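PDB 3E48: putative nucleoside-diphosphate-sugar epimerase from Staphylococcus aureus subsp. aureus, which is of unknown function but probably binds a nicotinamide dinucleotide through a Rossmann-type domain, as nucleoside-diphosphate-sugar epimerases do. Local coordinates for residues N2-G7 against E61-M66; T68-P73 against H100-G105; V224-F229 against L242-Y247. One frame throughout, in Å; residues are numbered along the deposited sequence.

Contact 1: N2-G7 against E61-M66; sequences NIMLTG and EAFKGM
A62, F63, G65 and M66, at the end of helix 56-63 and in the turn after it, lie along strand 3-6 and the residue before it, meeting N2, M4 and T6. A62 offers mainly its carbonyl: the terminal methyl CE of M4, a selenomethionine, lies 3.5 Å from A62 O, an oxygen that also accepts from R49. A small alanine suits a place where the M4 methyl comes against the backbone itself. F63 brings its ring edge to T6: its CE1 lies 4.2 Å from T6 CG2, while M4 CG approaches CE1 obliquely. The T6 hydroxyl is bonded instead to Y53. Large and flat, the F63 ring also packs on V69 and L89, filling the layer between sheet and helices. K64 turns outward, and its NZ forms a salt bridge with E61 OE2 at 2.9 Å, a pairing suited to an exposed surface. From F63 to M66 the chain makes a type II turn, closed by M66 N bonding to F63 O; G65 takes the third position with phi 81°, where a CB would press on the preceding carbonyl O. G65 O then receives a weak bond, 3.1 Å long and bent to 128°, from N2 ND2. M66, also selenomethionine, bends at chi2 and chi3, so that its SE lies 3.7 Å from M4 CB and its CE 3.8 Å from N2 CB. The two long thin chains cross obliquely, their flexible shapes fitting between strand and turn. The chemistry is thus mostly apolar, with one weak polar link, from N2 ND2 to G65 O: dispersion and shape, rather than directed bonds, join the helix end to the first strand of the nucleotide-binding fold.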
ATOM      1  N   ASN B   2     -11.937  23.196 -14.945  1.00 11.10           N
ATOM      2  CA  ASN B   2     -12.145  23.497 -13.540  1.00  6.39           C
ATOM      3  C   ASN B   2     -11.285  22.648 -12.626  1.00  6.83           C
ATOM      4  O   ASN B   2     -11.359  21.418 -12.640  1.00  9.59           O
ATOM      5  CB  ASN B   2     -13.623  23.334 -13.200  1.00  8.07           C
ATOM      6  CG  ASN B   2     -14.495  24.266 -14.017  1.00  9.40           C
ATOM      7  OD1 ASN B   2     -14.317  25.486 -13.981  1.00  9.50           O
ATOM      8  ND2 ASN B   2     -15.428  23.700 -14.769  1.00  9.47           N
ATOM      9  N   ILE B   3     -10.473  23.334 -11.826  1.00  6.87           N
ATOM     10  CA  ILE B   3      -9.554  22.703 -10.890  1.00  8.51           C
ATOM     11  C   ILE B   3     -10.053  22.868  -9.464  1.00  9.83           C
ATOM     12  O   ILE B   3     -10.505  23.943  -9.073  1.00  9.27           O
ATOM     13  CB  ILE B   3      -8.157  23.345 -10.968  1.00 12.99           C
ATOM     14  CG1 ILE B   3      -7.659  23.356 -12.411  1.00 17.10           C
ATOM     15  CG2 ILE B   3      -7.187  22.579 -10.081  1.00 15.90           C
ATOM     16  CD1 ILE B   3      -6.401  24.176 -12.605  1.00 26.07           C
HETATM   17  N   MSE B   4      -9.955  21.794  -8.692  1.00  8.82           N
HETATM   18  CA  MSE B   4     -10.386  21.798  -7.302  1.00  6.88           C
HETATM   19  C   MSE B   4      -9.257  21.304  -6.399  1.00  8.15           C
HETATM   20  O   MSE B   4      -8.730  20.214  -6.605  1.00  8.02           O
HETATM   21  CB  MSE B   4     -11.608  20.891  -7.142  1.00 10.15           C
HETATM   22  CG  MSE B   4     -11.769  20.288  -5.764  1.00 20.18           C
HETATM   23 SE   MSE B   4     -12.349  21.567  -4.445  1.00 33.67          SE
HETATM   24  CE  MSE B   4     -14.055  21.980  -5.228  1.00 36.16           C
ATOM     25  N   LEU B   5      -8.881  22.115  -5.416  1.00  5.85           N
ATOM     26  CA  LEU B   5      -7.841  21.743  -4.461  1.00  4.71           C
ATOM     27  C   LEU B   5      -8.520  21.457  -3.123  1.00  6.41           C
ATOM     28  O   LEU B   5      -9.148  22.351  -2.549  1.00  7.76           O
ATOM     29  CB  LEU B   5      -6.842  22.890  -4.275  1.00  5.84           C
ATOM     30  CG  LEU B   5      -5.793  22.663  -3.166  1.00  9.44           C
ATOM     31  CD1 LEU B   5      -4.884  21.500  -3.554  1.00  5.91           C
ATOM     32  CD2 LEU B   5      -4.965  23.931  -2.955  1.00  8.70           C
ATOM     33  N   THR B   6      -8.420  20.227  -2.627  1.00  6.70           N
ATOM     34  CA  THR B   6      -9.039  19.913  -1.338  1.00  5.93           C
ATOM     35  C   THR B   6      -8.045  20.165  -0.209  1.00 10.55           C
ATOM     36  O   THR B   6      -6.834  20.087  -0.416  1.00 11.42           O
ATOM     37  CB  THR B   6      -9.529  18.435  -1.261  1.00  9.88           C
ATOM     38  OG1 THR B   6      -8.401  17.551  -1.272  1.00 11.67           O
ATOM     39  CG2 THR B   6     -10.443  18.107  -2.440  1.00 12.62           C
ATOM     40  N   GLY B   7      -8.560  20.473   0.981  1.00 11.01           N
ATOM     41  CA  GLY B   7      -7.704  20.739   2.127  1.00 12.42           C
ATOM     42  C   GLY B   7      -6.848  21.976   1.927  1.00  9.48           C
ATOM     43  O   GLY B   7      -5.746  22.082   2.463  1.00  7.89           O
ATOM     44  N   GLU B  61     -20.854  15.997  -3.989  1.00  7.46           N
ATOM     45  CA  GLU B  61     -21.371  17.337  -4.251  1.00  7.67           C
ATOM     46  C   GLU B  61     -20.268  18.324  -4.615  1.00  6.59           C
ATOM     47  O   GLU B  61     -20.396  19.080  -5.575  1.00  9.20           O
ATOM     48  CB  GLU B  61     -22.137  17.858  -3.029  1.00  8.44           C
ATOM     49  CG  GLU B  61     -23.446  17.139  -2.758  1.00 15.63           C
ATOM     50  CD  GLU B  61     -24.393  17.199  -3.945  1.00 24.93           C
ATOM     51  OE1 GLU B  61     -24.582  18.305  -4.495  1.00 16.19           O
ATOM     52  OE2 GLU B  61     -24.950  16.141  -4.317  1.00 30.76           O
ATOM     53  N   ALA B  62     -19.186  18.313  -3.848  1.00  6.97           N
ATOM     54  CA  ALA B  62     -18.071  19.219  -4.084  1.00  9.06           C
ATOM     55  C   ALA B  62     -17.398  19.021  -5.438  1.00  4.86           C
ATOM     56  O   ALA B  62     -16.857  19.968  -6.006  1.00  6.82           O
ATOM     57  CB  ALA B  62     -17.036  19.068  -2.970  1.00  8.41           C
ATOM     58  N   PHE B  63     -17.431  17.794  -5.950  1.00  7.12           N
ATOM     59  CA  PHE B  63     -16.789  17.470  -7.223  1.00  7.13           C
ATOM     60  C   PHE B  63     -17.648  17.735  -8.458  1.00  4.71           C
ATOM     61  O   PHE B  63     -17.155  17.641  -9.582  1.00  7.11           O
ATOM     62  CB  PHE B  63     -16.339  15.999  -7.233  1.00  6.97           C
ATOM     63  CG  PHE B  63     -15.136  15.703  -6.360  1.00  6.71           C
ATOM     64  CD1 PHE B  63     -14.576  16.671  -5.525  1.00  7.53           C
ATOM     65  CD2 PHE B  63     -14.561  14.434  -6.378  1.00  7.00           C
ATOM     66  CE1 PHE B  63     -13.464  16.373  -4.722  1.00  6.82           C
ATOM     67  CE2 PHE B  63     -13.458  14.132  -5.582  1.00  5.43           C
ATOM     68  CZ  PHE B  63     -12.907  15.104  -4.754  1.00  8.83           C
ATOM     69  N   LYS B  64     -18.928  18.044  -8.267  1.00  5.45           N
ATOM     70  CA  LYS B  64     -19.795  18.326  -9.412  1.00  4.25           C
ATOM     71  C   LYS B  64     -19.218  19.486 -10.222  1.00  5.81           C
ATOM     72  O   LYS B  64     -18.887  20.536  -9.671  1.00  7.34           O
ATOM     73  CB  LYS B  64     -21.214  18.676  -8.949  1.00  9.34           C
ATOM     74  CG  LYS B  64     -21.982  17.490  -8.398  1.00  8.86           C
ATOM     75  CD  LYS B  64     -23.374  17.891  -7.933  1.00  9.65           C
ATOM     76  CE  LYS B  64     -24.174  16.673  -7.508  1.00 11.39           C
ATOM     77  NZ  LYS B  64     -25.532  17.036  -7.012  1.00 13.15           N
ATOM     78  N   GLY B  65     -19.082  19.289 -11.528  1.00  5.21           N
ATOM     79  CA  GLY B  65     -18.551  20.342 -12.373  1.00  5.09           C
ATOM     80  C   GLY B  65     -17.035  20.492 -12.392  1.00  6.61           C
ATOM     81  O   GLY B  65     -16.513  21.339 -13.113  1.00  7.86           O
HETATM   82  N   MSE B  66     -16.317  19.692 -11.607  1.00  7.60           N
HETATM   83  CA  MSE B  66     -14.857  19.785 -11.584  1.00  6.46           C
HETATM   84  C   MSE B  66     -14.218  18.845 -12.601  1.00  6.19           C
HETATM   85  O   MSE B  66     -14.757  17.781 -12.898  1.00  3.97           O
HETATM   86  CB  MSE B  66     -14.333  19.462 -10.182  1.00  3.50           C
HETATM   87  CG  MSE B  66     -14.875  20.362  -9.092  1.00  3.84           C
HETATM   88 SE   MSE B  66     -14.257  22.199  -9.306  1.00 13.28          SE
HETATM   89  CE  MSE B  66     -15.797  22.875 -10.104  1.00  5.33           C
TER

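Contact 2: T68-P73 against H100-G105; sequences TVVFIP and HIIFIG
V69 and F71 of strand 68-71 are bonded to H100, I102 and I104 of the parallel neighbour, strand 100-106, in a Rossmann-type sheet, the two joined by a beta-alpha-beta crossover through helix 84-96. Four backbone hydrogen bonds hold the pair. V69 N reaches H100 O and V69 O takes I102 N, the latter at 2.7 Å; F71 then repeats the pattern, its N bonded to I102 O and its O to I104 N. I102 thus bonds through both N and O, between V69 and F71.

Side chains alternate between the faces. On the one that carries T68, V70 and I102, the CD1 of I102 lies 4.0 Å from T68 CG2 and 4.1 Å from V70 CG2. Branching at CB suits such residues to extended chains, and their methyls fill the buried face; V70 also meets I3 and L5 of the adjoining strand. On the other face F71 and F103 lie side by side, each with CG anti to its own backbone N (chi1 -171° and -170°). Their planes, 25° apart, are slid so far that the rings barely overlap, and the approach is F71 CD2 to F103 CE1 at 3.5 Å.

Further partners position these rings. F71 stacks on Y53 and packs on L89 of helix 84-96, whereas F103 meets the Y137 ring on strand 134-143 and packs on A124 of helix 118-131. Past the strand end P73, which has no N-H to give, sets its ring against F103 and I104: its CG is 3.5 Å from F103 CZ, and its CD only 3.0 Å from I104 O.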
ATOM      1  N   THR B  68     -10.413  18.542 -12.675  1.00  5.92           N
ATOM      2  CA  THR B  68      -9.186  18.070 -12.067  1.00  7.40           C
ATOM      3  C   THR B  68      -9.244  18.338 -10.577  1.00  8.71           C
ATOM      4  O   THR B  68      -9.510  19.465 -10.149  1.00  8.16           O
ATOM      5  CB  THR B  68      -7.968  18.797 -12.665  1.00 11.62           C
ATOM      6  OG1 THR B  68      -7.919  18.545 -14.074  1.00 13.60           O
ATOM      7  CG2 THR B  68      -6.679  18.309 -12.027  1.00 13.97           C
ATOM      8  N   VAL B  69      -9.019  17.287  -9.797  1.00  5.71           N
ATOM      9  CA  VAL B  69      -9.015  17.381  -8.348  1.00  5.22           C
ATOM     10  C   VAL B  69      -7.598  17.137  -7.846  1.00  6.05           C
ATOM     11  O   VAL B  69      -6.960  16.143  -8.207  1.00  7.48           O
ATOM     12  CB  VAL B  69      -9.959  16.329  -7.709  1.00  5.67           C
ATOM     13  CG1 VAL B  69      -9.766  16.292  -6.195  1.00  5.93           C
ATOM     14  CG2 VAL B  69     -11.410  16.665  -8.042  1.00  9.10           C
ATOM     15  N   VAL B  70      -7.105  18.075  -7.044  1.00  4.18           N
ATOM     16  CA  VAL B  70      -5.781  17.977  -6.437  1.00  6.03           C
ATOM     17  C   VAL B  70      -6.141  17.649  -4.995  1.00  7.72           C
ATOM     18  O   VAL B  70      -6.701  18.481  -4.282  1.00  7.42           O
ATOM     19  CB  VAL B  70      -5.023  19.316  -6.522  1.00  6.17           C
ATOM     20  CG1 VAL B  70      -3.617  19.154  -5.959  1.00  8.02           C
ATOM     21  CG2 VAL B  70      -4.964  19.783  -7.972  1.00  7.13           C
ATOM     22  N   PHE B  71      -5.837  16.417  -4.594  1.00  6.34           N
ATOM     23  CA  PHE B  71      -6.177  15.903  -3.270  1.00  7.36           C
ATOM     24  C   PHE B  71      -5.033  15.889  -2.273  1.00  5.47           C
ATOM     25  O   PHE B  71      -3.986  15.300  -2.528  1.00  5.85           O
ATOM     26  CB  PHE B  71      -6.710  14.475  -3.413  1.00  5.18           C
ATOM     27  CG  PHE B  71      -7.298  13.908  -2.154  1.00  6.09           C
ATOM     28  CD1 PHE B  71      -8.592  14.243  -1.773  1.00  9.08           C
ATOM     29  CD2 PHE B  71      -6.560  13.045  -1.346  1.00  7.09           C
ATOM     30  CE1 PHE B  71      -9.151  13.730  -0.604  1.00  9.21           C
ATOM     31  CE2 PHE B  71      -7.109  12.522  -0.169  1.00  8.17           C
ATOM     32  CZ  PHE B  71      -8.412  12.868   0.201  1.00  8.06           C
ATOM     33  N   ILE B  72      -5.249  16.540  -1.135  1.00  6.16           N
ATOM     34  CA  ILE B  72      -4.265  16.572  -0.061  1.00  4.05           C
ATOM     35  C   ILE B  72      -4.833  15.716   1.066  1.00  6.02           C
ATOM     36  O   ILE B  72      -5.858  16.057   1.656  1.00  7.97           O
ATOM     37  CB  ILE B  72      -4.043  18.005   0.459  1.00  7.13           C
ATOM     38  CG1 ILE B  72      -3.498  18.874  -0.676  1.00  6.23           C
ATOM     39  CG2 ILE B  72      -3.083  17.994   1.649  1.00  9.35           C
ATOM     40  CD1 ILE B  72      -3.302  20.325  -0.298  1.00 10.17           C
ATOM     41  N   PRO B  73      -4.184  14.581   1.366  1.00  6.75           N
ATOM     42  CA  PRO B  73      -4.660  13.699   2.438  1.00  9.71           C
ATOM     43  C   PRO B  73      -4.748  14.403   3.791  1.00  6.70           C
ATOM     44  O   PRO B  73      -4.033  15.374   4.041  1.00  9.43           O
ATOM     45  CB  PRO B  73      -3.620  12.580   2.453  1.00  6.01           C
ATOM     46  CG  PRO B  73      -3.200  12.489   1.023  1.00  7.85           C
ATOM     47  CD  PRO B  73      -3.070  13.959   0.630  1.00  6.99           C
ATOM     48  N   HIS B 100      -9.514  13.883 -13.951  1.00  5.43           N
ATOM     49  CA  HIS B 100      -8.146  13.661 -13.519  1.00  6.59           C
ATOM     50  C   HIS B 100      -7.955  13.971 -12.048  1.00  9.05           C
ATOM     51  O   HIS B 100      -8.544  14.913 -11.519  1.00  6.71           O
ATOM     52  CB  HIS B 100      -7.199  14.516 -14.367  1.00  9.54           C
ATOM     53  CG  HIS B 100      -5.779  14.051 -14.330  1.00 12.81           C
ATOM     54  ND1 HIS B 100      -4.914  14.383 -13.312  1.00 14.70           N
ATOM     55  CD2 HIS B 100      -5.089  13.231 -15.159  1.00 11.74           C
ATOM     56  CE1 HIS B 100      -3.752  13.788 -13.512  1.00 10.41           C
ATOM     57  NE2 HIS B 100      -3.831  13.082 -14.625  1.00 10.82           N
ATOM     58  N   ILE B 101      -7.126  13.168 -11.390  1.00  4.42           N
ATOM     59  CA  ILE B 101      -6.844  13.357  -9.976  1.00  4.31           C
ATOM     60  C   ILE B 101      -5.340  13.483  -9.762  1.00  5.55           C
ATOM     61  O   ILE B 101      -4.570  12.656 -10.242  1.00  6.16           O
ATOM     62  CB  ILE B 101      -7.337  12.158  -9.122  1.00  7.75           C
ATOM     63  CG1 ILE B 101      -8.870  12.103  -9.117  1.00  9.19           C
ATOM     64  CG2 ILE B 101      -6.797  12.284  -7.695  1.00  8.02           C
ATOM     65  CD1 ILE B 101      -9.440  10.827  -8.503  1.00  9.80           C
ATOM     66  N   ILE B 102      -4.926  14.540  -9.073  1.00  7.21           N
ATOM     67  CA  ILE B 102      -3.521  14.727  -8.745  1.00  6.35           C
ATOM     68  C   ILE B 102      -3.501  14.424  -7.251  1.00  6.39           C
ATOM     69  O   ILE B 102      -4.084  15.162  -6.458  1.00  7.76           O
ATOM     70  CB  ILE B 102      -3.052  16.175  -9.014  1.00  6.85           C
ATOM     71  CG1 ILE B 102      -3.181  16.485 -10.511  1.00  7.98           C
ATOM     72  CG2 ILE B 102      -1.602  16.349  -8.551  1.00  9.70           C
ATOM     73  CD1 ILE B 102      -2.835  17.922 -10.903  1.00  7.18           C
ATOM     74  N   PHE B 103      -2.859  13.322  -6.875  1.00  5.48           N
ATOM     75  CA  PHE B 103      -2.814  12.899  -5.476  1.00  5.83           C
ATOM     76  C   PHE B 103      -1.474  13.224  -4.834  1.00  5.87           C
ATOM     77  O   PHE B 103      -0.428  12.838  -5.346  1.00  6.54           O
ATOM     78  CB  PHE B 103      -3.077  11.392  -5.386  1.00  5.35           C
ATOM     79  CG  PHE B 103      -3.282  10.887  -3.986  1.00  6.35           C
ATOM     80  CD1 PHE B 103      -4.563  10.694  -3.482  1.00  7.87           C
ATOM     81  CD2 PHE B 103      -2.195  10.602  -3.171  1.00  5.80           C
ATOM     82  CE1 PHE B 103      -4.762  10.219  -2.179  1.00  7.47           C
ATOM     83  CE2 PHE B 103      -2.381  10.126  -1.862  1.00  8.12           C
ATOM     84  CZ  PHE B 103      -3.668   9.936  -1.371  1.00  3.72           C
ATOM     85  N   ILE B 104      -1.511  13.942  -3.715  1.00  4.02           N
ATOM     86  CA  ILE B 104      -0.290  14.321  -3.007  1.00  8.55           C
ATOM     87  C   ILE B 104       0.014  13.320  -1.889  1.00  8.98           C
ATOM     88  O   ILE B 104      -0.533  13.426  -0.793  1.00  8.85           O
ATOM     89  CB  ILE B 104      -0.422  15.721  -2.378  1.00  8.38           C
ATOM     90  CG1 ILE B 104      -0.849  16.737  -3.446  1.00 11.98           C
ATOM     91  CG2 ILE B 104       0.904  16.122  -1.734  1.00 12.65           C
ATOM     92  CD1 ILE B 104       0.111  16.869  -4.603  1.00 18.55           C
ATOM     93  N   GLY B 105       0.897  12.366  -2.168  1.00  6.20           N
ATOM     94  CA  GLY B 105       1.241  11.361  -1.179  1.00  7.93           C
ATOM     95  C   GLY B 105       2.603  11.548  -0.542  1.00 10.29           C
ATOM     96  O   GLY B 105       3.433  12.305  -1.041  1.00 13.44           O
TER

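Contact 3: V224-F229 against L242-Y247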
ATOM      1  N   VAL B 224      17.389   9.258  21.203  1.00 14.49           N
ATOM      2  CA  VAL B 224      16.804   8.527  22.312  1.00 24.22           C
ATOM      3  C   VAL B 224      16.138   7.284  21.743  1.00 20.50           C
ATOM      4  O   VAL B 224      16.040   7.126  20.521  1.00 24.03           O
ATOM      5  CB  VAL B 224      15.750   9.370  23.067  1.00 21.95           C
ATOM      6  CG1 VAL B 224      16.427  10.540  23.763  1.00 15.96           C
ATOM      7  CG2 VAL B 224      14.687   9.875  22.101  1.00 18.06           C
ATOM      8  N   SER B 225      15.689   6.404  22.629  1.00 23.79           N
ATOM      9  CA  SER B 225      15.029   5.172  22.218  1.00 23.54           C
ATOM     10  C   SER B 225      13.702   5.485  21.537  1.00 25.39           C
ATOM     11  O   SER B 225      13.162   6.582  21.684  1.00 23.32           O
ATOM     12  CB  SER B 225      14.775   4.285  23.437  1.00 24.82           C
ATOM     13  OG  SER B 225      13.880   4.917  24.338  1.00 21.73           O
ATOM     14  N   LEU B 226      13.179   4.516  20.792  1.00 18.14           N
ATOM     15  CA  LEU B 226      11.909   4.690  20.102  1.00 16.29           C
ATOM     16  C   LEU B 226      10.772   4.849  21.108  1.00 21.40           C
ATOM     17  O   LEU B 226       9.820   5.595  20.870  1.00 16.30           O
ATOM     18  CB  LEU B 226      11.630   3.488  19.193  1.00 25.08           C
ATOM     19  CG  LEU B 226      12.572   3.282  18.005  1.00 22.37           C
ATOM     20  CD1 LEU B 226      12.310   1.924  17.372  1.00 22.66           C
ATOM     21  CD2 LEU B 226      12.368   4.399  16.986  1.00 25.17           C
ATOM     22  N   GLU B 227      10.877   4.147  22.234  1.00 26.55           N
ATOM     23  CA  GLU B 227       9.857   4.213  23.277  1.00 23.16           C
ATOM     24  C   GLU B 227       9.841   5.596  23.927  1.00 15.70           C
ATOM     25  O   GLU B 227       8.781   6.193  24.112  1.00 16.72           O
ATOM     26  CB  GLU B 227      10.121   3.152  24.353  1.00 29.97           C
ATOM     27  CG  GLU B 227      10.193   1.715  23.844  1.00 28.90           C
ATOM     28  CD  GLU B 227      11.411   1.454  22.976  1.00 32.53           C
ATOM     29  OE1 GLU B 227      12.542   1.738  23.426  1.00 31.14           O
ATOM     30  OE2 GLU B 227      11.242   0.954  21.843  1.00 41.26           O
ATOM     31  N   THR B 228      11.023   6.100  24.264  1.00 20.18           N
ATOM     32  CA  THR B 228      11.147   7.409  24.900  1.00 18.98           C
ATOM     33  C   THR B 228      10.636   8.522  23.987  1.00 19.53           C
ATOM     34  O   THR B 228       9.914   9.416  24.429  1.00 20.29           O
ATOM     35  CB  THR B 228      12.614   7.701  25.286  1.00 24.87           C
ATOM     36  OG1 THR B 228      13.082   6.683  26.181  1.00 30.63           O
ATOM     37  CG2 THR B 228      12.733   9.054  25.975  1.00 22.05           C
ATOM     38  N   PHE B 229      11.010   8.464  22.713  1.00 16.37           N
ATOM     39  CA  PHE B 229      10.578   9.472  21.752  1.00 16.61           C
ATOM     40  C   PHE B 229       9.052   9.510  21.642  1.00 16.37           C
ATOM     41  O   PHE B 229       8.441  10.577  21.676  1.00 16.34           O
ATOM     42  CB  PHE B 229      11.177   9.183  20.373  1.00 18.68           C
ATOM     43  CG  PHE B 229      10.948  10.281  19.375  1.00 18.78           C
ATOM     44  CD1 PHE B 229      11.694  11.454  19.431  1.00 18.68           C
ATOM     45  CD2 PHE B 229       9.974  10.153  18.393  1.00 19.95           C
ATOM     46  CE1 PHE B 229      11.473  12.486  18.522  1.00 12.55           C
ATOM     47  CE2 PHE B 229       9.744  11.178  17.480  1.00 17.41           C
ATOM     48  CZ  PHE B 229      10.495  12.347  17.545  1.00 11.21           C
ATOM     49  N   LEU B 242       3.582   6.855  16.174  1.00 16.72           N
ATOM     50  CA  LEU B 242       3.543   7.140  14.744  1.00 16.65           C
ATOM     51  C   LEU B 242       4.735   7.998  14.333  1.00 14.18           C
ATOM     52  O   LEU B 242       5.381   7.738  13.319  1.00 10.10           O
ATOM     53  CB  LEU B 242       2.230   7.846  14.377  1.00 16.48           C
ATOM     54  CG  LEU B 242       2.023   8.311  12.928  1.00 14.24           C
ATOM     55  CD1 LEU B 242       0.537   8.394  12.621  1.00 20.29           C
ATOM     56  CD2 LEU B 242       2.693   9.666  12.712  1.00 12.06           C
ATOM     57  N   LEU B 243       5.028   9.025  15.124  1.00 18.32           N
ATOM     58  CA  LEU B 243       6.152   9.896  14.814  1.00 10.99           C
ATOM     59  C   LEU B 243       7.453   9.103  14.927  1.00 11.11           C
ATOM     60  O   LEU B 243       8.350   9.238  14.095  1.00 12.09           O
ATOM     61  CB  LEU B 243       6.180  11.083  15.776  1.00 10.84           C
ATOM     62  CG  LEU B 243       7.113  12.233  15.393  1.00 18.84           C
ATOM     63  CD1 LEU B 243       6.676  12.840  14.061  1.00 25.22           C
ATOM     64  CD2 LEU B 243       7.086  13.279  16.488  1.00 21.11           C
ATOM     65  N   ALA B 244       7.551   8.275  15.962  1.00 10.16           N
ATOM     66  CA  ALA B 244       8.744   7.463  16.159  1.00  9.36           C
ATOM     67  C   ALA B 244       8.945   6.516  14.976  1.00  9.90           C
ATOM     68  O   ALA B 244      10.063   6.349  14.494  1.00  9.06           O
ATOM     69  CB  ALA B 244       8.630   6.666  17.460  1.00 10.89           C
ATOM     70  N   SER B 245       7.858   5.914  14.499  1.00 12.07           N
ATOM     71  CA  SER B 245       7.946   4.976  13.380  1.00 10.72           C
ATOM     72  C   SER B 245       8.459   5.665  12.120  1.00  8.87           C
ATOM     73  O   SER B 245       9.071   5.032  11.254  1.00  7.92           O
ATOM     74  CB  SER B 245       6.580   4.327  13.099  1.00 13.03           C
ATOM     75  OG  SER B 245       5.696   5.202  12.419  1.00 12.01           O
HETATM   76  N   MSE B 246       8.214   6.968  12.017  1.00  7.19           N
HETATM   77  CA  MSE B 246       8.668   7.723  10.859  1.00  9.89           C
HETATM   78  C   MSE B 246      10.196   7.791  10.878  1.00  8.68           C
HETATM   79  O   MSE B 246      10.852   7.500   9.879  1.00  7.82           O
HETATM   80  CB  MSE B 246       8.057   9.130  10.875  1.00 11.47           C
HETATM   81  CG  MSE B 246       8.264   9.924   9.596  1.00 12.22           C
HETATM   82 SE   MSE B 246       7.151  11.516   9.567  1.00 22.38          SE
HETATM   83  CE  MSE B 246       8.179  12.585  10.806  1.00 16.59           C
ATOM     84  N   TYR B 247      10.772   8.155  12.019  1.00  9.16           N
ATOM     85  CA  TYR B 247      12.225   8.222  12.104  1.00  9.54           C
ATOM     86  C   TYR B 247      12.836   6.825  12.076  1.00  7.71           C
ATOM     87  O   TYR B 247      13.972   6.647  11.639  1.00 11.17           O
ATOM     88  CB  TYR B 247      12.635   9.005  13.352  1.00  8.79           C
ATOM     89  CG  TYR B 247      12.241  10.457  13.196  1.00  9.21           C
ATOM     90  CD1 TYR B 247      12.899  11.276  12.278  1.00 11.01           C
ATOM     91  CD2 TYR B 247      11.133  10.980  13.863  1.00  9.14           C
ATOM     92  CE1 TYR B 247      12.458  12.572  12.017  1.00 10.38           C
ATOM     93  CE2 TYR B 247      10.680  12.276  13.608  1.00  9.79           C
ATOM     94  CZ  TYR B 247      11.348  13.065  12.680  1.00 11.98           C
ATOM     95  OH  TYR B 247      10.890  14.325  12.394  1.00  9.70           O
TER
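L226 and F229 press against A244, L243 and Y247 in a helix-against-helix contact, the short helix 226-231 packing on helix 239-251 without a hydrogen bond between the two segments. The first helix is started by S225, its N-cap. A short hydroxyl suits this place, where the first N-H groups of a helix lack carbonyl partners within it: S225 OG accepts from T228 N at 3.1 Å and 157°.

L226, one turn before the end of this segment, brings its backbone as well as its side chain to A244. Its carbonyl O lies 3.8 Å from A244 CB, and its CD2 lies 3.9 Å from A244 O. Alanine fits here because its single methyl lets the backbones approach, with the CA atoms of L226 and A244 5.8 Å apart. The L226 side chain also touches P163.

F229 takes the largest share of the contact. Its CB points toward the second helix, and CG, anti to the backbone N (chi1 -172°), carries the ring on to L243, A244 and Y247. A244 CA comes obliquely, 3.7 Å from F229 CD2. L243 CG stands at the ring edge, 3.5 Å from F229 CE2, and the two side chains cross at about a right angle. The flat phenyl thus takes a leucine branch at its edge while Y247 lies against it obliquely, and P163 and Y233 pack on F229 too. Y247, itself stacked on Y162, has its ring steeply inclined to that of F229, with planes at 79°; the nearest approach is F229 CE2 to Y247 CD2, 3.9 Å.

How the contacts relate
Contacts 1 and 2 belong to one sheet and touch: strands 3-6 and 68-71 are neighbours, and M4 of strand 3-6 joins the two, its O 2.7 Å from V70 N and its N 2.8 Å from T68 O, both probable hydrogen bonds. Their centres are 10 Å apart. Helix 56-63 of contact 1 leads through a short turn into strand 68-71 of contact 2. G7, just after strand 3-6, begins the glycine-rich turn that in Rossmann-type relatives binds the dinucleotide, so this strand probably leads into the cofactor region. Contact 3 is a separate helical packing across the chain's centre, its centre about 37 Å from that of contact 1 and 29 Å from that of contact 2.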